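Local coordinates for D-glycero-D-manno-heptose 1-phosphate kinase (Bacteroides thetaiotaomicron, PDB 3K85), which probably transfers a phosphate group from ATP to a heptose 1-phosphate or related sugar, at residues D282-V294 with F305-L319. Sequence-based numbering, arbitrary orientation.
Sequences DVATGAGAMAGKV and FVVEPTRKEEVVRAL
Phe305 lies in the angle between strand 291-294 and the chain leading into it, its ring turned back toward residues 284-289. CG stands anti to the carbonyl carbon (chi1 -75°), and chi2 turns the CD1 edge to Ala291 O, 3.3 Å away, while CZ reaches Thr285 CA at 3.6 Å, again near the ring plane. Gly292 CA meets CD1 obliquely at 3.7 Å; a CB on this glycine would clash with CE1. Ala284 CB and, more loosely, Ala289 CB also approach the ring. Leu319 of helix 309-320 lays CD2 against Ala284 O (3.5 Å) and Ala287 CB, while Val315 CG2 touches Gly288 O and Ala289 CB. Buried Phe305, Gly292, Ala284 and Leu319 make this the packed part. An alanine in place of Phe305 is likely to leave a gap between Thr285 and Gly292 and let residues 284-289 shift. Backbone bonds close the antiparallel hairpin: Val306 N gives a fairly straight bond to Ala291 O (3.1 Å, 165°), and Val306 O accepts from Met290 N at 3.0 Å and weakly from Ala291 N. Met290 and Ala291 thus both face Val306, a classic beta bulge. Phe254 and Leu258 of helix 251-264 pack on Val306. Beyond the bulge the contact opens to solvent: the exposed selenomethionine Met290 bends at chi3, CE lying 3.8 Å from Val306 CG1 and near the backbone between Val307 and Glu308. All three hydrogen bonds are backbone; side chains offer carbons to one another and to carbonyls, and close fit around Phe305 probably sets how Thr285 and Gly292 lie together.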
# COMPACT_ATOMS: atom_id res chain seq x y z
N ASP A 282 -16.74 -15.16 -28.78
CA ASP A 282 -17.35 -14.26 -27.82
C ASP A 282 -18.63 -14.89 -27.29
O ASP A 282 -19.52 -14.20 -26.79
CB ASP A 282 -17.67 -12.91 -28.47
CG ASP A 282 -18.97 -12.93 -29.25
OD1 ASP A 282 -19.11 -13.77 -30.17
OD2 ASP A 282 -19.86 -12.11 -28.95
N VAL A 283 -18.73 -16.21 -27.43
CA VAL A 283 -19.90 -16.94 -26.95
C VAL A 283 -20.01 -16.64 -25.46
O VAL A 283 -21.10 -16.49 -24.91
CB VAL A 283 -19.76 -18.49 -27.19
CG1 VAL A 283 -18.66 -19.07 -26.31
CG2 VAL A 283 -21.07 -19.19 -26.91
N ALA A 284 -18.84 -16.51 -24.82
CA ALA A 284 -18.75 -16.24 -23.39
C ALA A 284 -19.43 -14.93 -22.99
O ALA A 284 -20.35 -14.94 -22.16
CB ALA A 284 -17.29 -16.22 -22.96
N THR A 285 -18.99 -13.81 -23.56
CA THR A 285 -19.58 -12.52 -23.22
C THR A 285 -21.08 -12.52 -23.51
O THR A 285 -21.82 -11.66 -23.02
CB THR A 285 -18.88 -11.35 -23.98
OG1 THR A 285 -17.49 -11.32 -23.65
CG2 THR A 285 -19.50 -10.01 -23.61
N GLY A 286 -21.53 -13.49 -24.30
CA GLY A 286 -22.95 -13.60 -24.63
C GLY A 286 -23.80 -13.71 -23.37
O GLY A 286 -24.91 -13.18 -23.32
N ALA A 287 -23.27 -14.41 -22.37
CA ALA A 287 -23.96 -14.57 -21.09
C ALA A 287 -23.80 -13.29 -20.25
O ALA A 287 -22.74 -13.05 -19.67
CB ALA A 287 -23.39 -15.76 -20.34
N GLY A 288 -24.86 -12.49 -20.20
CA GLY A 288 -24.84 -11.24 -19.47
C GLY A 288 -24.20 -11.21 -18.08
O GLY A 288 -24.30 -12.16 -17.29
N ALA A 289 -23.55 -10.09 -17.80
CA ALA A 289 -22.88 -9.80 -16.53
C ALA A 289 -22.79 -8.28 -16.55
O ALA A 289 -23.61 -7.63 -17.18
CB ALA A 289 -21.49 -10.42 -16.51
N MSE A 290 -21.80 -7.70 -15.88
CA MSE A 290 -21.69 -6.24 -15.90
C MSE A 290 -20.66 -5.76 -16.90
O MSE A 290 -20.80 -4.68 -17.47
CB MSE A 290 -21.34 -5.69 -14.52
CG MSE A 290 -22.48 -5.69 -13.54
SE MSE A 290 -22.04 -4.55 -12.06
CE MSE A 290 -21.00 -5.81 -11.02
N ALA A 291 -19.62 -6.56 -17.09
CA ALA A 291 -18.55 -6.23 -18.02
C ALA A 291 -17.59 -7.40 -18.14
O ALA A 291 -17.62 -8.32 -17.33
CB ALA A 291 -17.81 -4.99 -17.53
N GLY A 292 -16.75 -7.35 -19.16
CA GLY A 292 -15.78 -8.40 -19.37
C GLY A 292 -14.51 -7.79 -19.93
O GLY A 292 -14.53 -6.66 -20.41
N LYS A 293 -13.42 -8.53 -19.87
CA LYS A 293 -12.13 -8.06 -20.38
C LYS A 293 -11.27 -9.27 -20.73
O LYS A 293 -11.14 -10.20 -19.93
CB LYS A 293 -11.42 -7.21 -19.31
CG LYS A 293 -9.99 -6.84 -19.66
CD LYS A 293 -9.06 -7.01 -18.46
CE LYS A 293 -8.70 -5.68 -17.82
NZ LYS A 293 -7.83 -4.85 -18.70
N VAL A 294 -10.67 -9.25 -21.92
CA VAL A 294 -9.83 -10.37 -22.36
C VAL A 294 -8.35 -10.12 -22.07
O VAL A 294 -7.87 -9.00 -22.21
CB VAL A 294 -9.98 -10.62 -23.87
CG1 VAL A 294 -9.26 -11.91 -24.24
CG2 VAL A 294 -11.44 -10.68 -24.26
N PHE A 305 -14.67 -11.48 -15.99
CA PHE A 305 -16.00 -10.90 -15.87
C PHE A 305 -16.27 -10.31 -14.49
O PHE A 305 -15.89 -10.88 -13.48
CB PHE A 305 -17.06 -11.97 -16.16
CG PHE A 305 -17.21 -12.33 -17.60
CD1 PHE A 305 -17.71 -11.41 -18.51
CD2 PHE A 305 -16.87 -13.60 -18.05
CE1 PHE A 305 -17.89 -11.75 -19.86
CE2 PHE A 305 -17.04 -13.95 -19.40
CZ PHE A 305 -17.55 -13.02 -20.30
N VAL A 306 -16.92 -9.15 -14.47
CA VAL A 306 -17.27 -8.48 -13.23
C VAL A 306 -18.79 -8.53 -13.09
O VAL A 306 -19.51 -7.93 -13.89
CB VAL A 306 -16.79 -7.01 -13.23
CG1 VAL A 306 -17.40 -6.25 -12.06
CG2 VAL A 306 -15.27 -6.96 -13.15
N VAL A 307 -19.28 -9.24 -12.08
CA VAL A 307 -20.72 -9.37 -11.87
C VAL A 307 -21.18 -9.09 -10.44
O VAL A 307 -20.40 -9.16 -9.49
CB VAL A 307 -21.18 -10.79 -12.28
CG1 VAL A 307 -20.51 -11.83 -11.40
CG2 VAL A 307 -22.69 -10.90 -12.20
N GLU A 308 -22.46 -8.74 -10.30
CA GLU A 308 -23.06 -8.48 -9.00
C GLU A 308 -22.96 -9.79 -8.24
O GLU A 308 -23.30 -10.85 -8.78
CB GLU A 308 -24.54 -8.12 -9.16
CG GLU A 308 -24.94 -6.77 -8.59
CD GLU A 308 -26.37 -6.42 -8.96
OE1 GLU A 308 -26.67 -6.35 -10.17
OE2 GLU A 308 -27.20 -6.22 -8.04
N PRO A 309 -22.47 -9.75 -6.99
CA PRO A 309 -22.31 -10.95 -6.16
C PRO A 309 -23.52 -11.90 -6.14
O PRO A 309 -23.37 -13.11 -6.34
CB PRO A 309 -22.00 -10.37 -4.79
CG PRO A 309 -21.20 -9.15 -5.14
CD PRO A 309 -22.01 -8.55 -6.26
N THR A 310 -24.71 -11.36 -5.91
CA THR A 310 -25.93 -12.18 -5.85
C THR A 310 -26.27 -12.83 -7.19
O THR A 310 -27.17 -13.67 -7.27
CB THR A 310 -27.15 -11.35 -5.39
OG1 THR A 310 -27.35 -10.25 -6.29
CG2 THR A 310 -26.94 -10.80 -3.98
N ARG A 311 -25.55 -12.44 -8.24
CA ARG A 311 -25.79 -13.00 -9.56
C ARG A 311 -24.59 -13.78 -10.07
O ARG A 311 -24.64 -14.36 -11.16
CB ARG A 311 -26.14 -11.89 -10.56
CG ARG A 311 -27.46 -11.19 -10.28
CD ARG A 311 -27.71 -10.01 -11.21
NE ARG A 311 -27.80 -10.38 -12.62
CZ ARG A 311 -28.64 -11.30 -13.10
NH1 ARG A 311 -29.47 -11.95 -12.29
NH2 ARG A 311 -28.66 -11.55 -14.41
N LYS A 312 -23.51 -13.82 -9.29
CA LYS A 312 -22.32 -14.54 -9.72
C LYS A 312 -22.55 -16.01 -10.03
O LYS A 312 -22.14 -16.50 -11.09
CB LYS A 312 -21.20 -14.40 -8.69
CG LYS A 312 -19.96 -15.24 -9.04
CD LYS A 312 -18.77 -14.97 -8.12
CE LYS A 312 -17.68 -15.99 -8.38
NZ LYS A 312 -16.35 -15.62 -7.79
N GLU A 313 -23.21 -16.73 -9.12
CA GLU A 313 -23.45 -18.16 -9.33
C GLU A 313 -24.13 -18.47 -10.67
O GLU A 313 -23.81 -19.47 -11.33
CB GLU A 313 -24.28 -18.75 -8.19
CG GLU A 313 -24.66 -20.22 -8.39
CD GLU A 313 -23.45 -21.16 -8.47
OE1 GLU A 313 -22.48 -20.84 -9.18
OE2 GLU A 313 -23.49 -22.23 -7.83
N GLU A 314 -25.06 -17.61 -11.06
CA GLU A 314 -25.77 -17.78 -12.32
C GLU A 314 -24.73 -17.68 -13.43
O GLU A 314 -24.55 -18.62 -14.21
CB GLU A 314 -26.82 -16.68 -12.48
CG GLU A 314 -28.22 -17.19 -12.82
CD GLU A 314 -28.70 -18.30 -11.89
OE1 GLU A 314 -28.31 -19.47 -12.10
OE2 GLU A 314 -29.45 -18.01 -10.94
N VAL A 315 -24.03 -16.55 -13.49
CA VAL A 315 -22.99 -16.35 -14.49
C VAL A 315 -22.07 -17.56 -14.56
O VAL A 315 -21.83 -18.12 -15.63
CB VAL A 315 -22.15 -15.09 -14.16
CG1 VAL A 315 -20.95 -14.99 -15.10
CG2 VAL A 315 -23.01 -13.83 -14.29
N VAL A 316 -21.55 -17.98 -13.40
CA VAL A 316 -20.65 -19.12 -13.36
C VAL A 316 -21.28 -20.39 -13.91
O VAL A 316 -20.63 -21.15 -14.61
CB VAL A 316 -20.14 -19.38 -11.93
CG1 VAL A 316 -19.53 -20.78 -11.84
CG2 VAL A 316 -19.08 -18.35 -11.57
N ARG A 317 -22.55 -20.63 -13.58
CA ARG A 317 -23.22 -21.84 -14.06
C ARG A 317 -23.41 -21.86 -15.57
O ARG A 317 -23.20 -22.88 -16.23
CB ARG A 317 -24.57 -22.01 -13.37
CG ARG A 317 -24.48 -22.70 -12.02
CD ARG A 317 -25.84 -22.80 -11.36
NE ARG A 317 -25.81 -23.67 -10.19
CZ ARG A 317 -26.87 -23.95 -9.44
NH1 ARG A 317 -28.05 -23.42 -9.74
NH2 ARG A 317 -26.76 -24.76 -8.40
N ALA A 318 -23.81 -20.72 -16.12
CA ALA A 318 -24.04 -20.59 -17.55
C ALA A 318 -22.76 -20.81 -18.33
O ALA A 318 -22.73 -21.63 -19.25
CB ALA A 318 -24.61 -19.21 -17.85
N LEU A 319 -21.70 -20.09 -17.96
CA LEU A 319 -20.42 -20.22 -18.64
C LEU A 319 -19.85 -21.64 -18.60
O LEU A 319 -19.35 -22.14 -19.61
CB LEU A 319 -19.39 -19.24 -18.06
CG LEU A 319 -19.59 -17.74 -18.31
CD1 LEU A 319 -18.48 -16.95 -17.64
CD2 LEU A 319 -19.62 -17.45 -19.80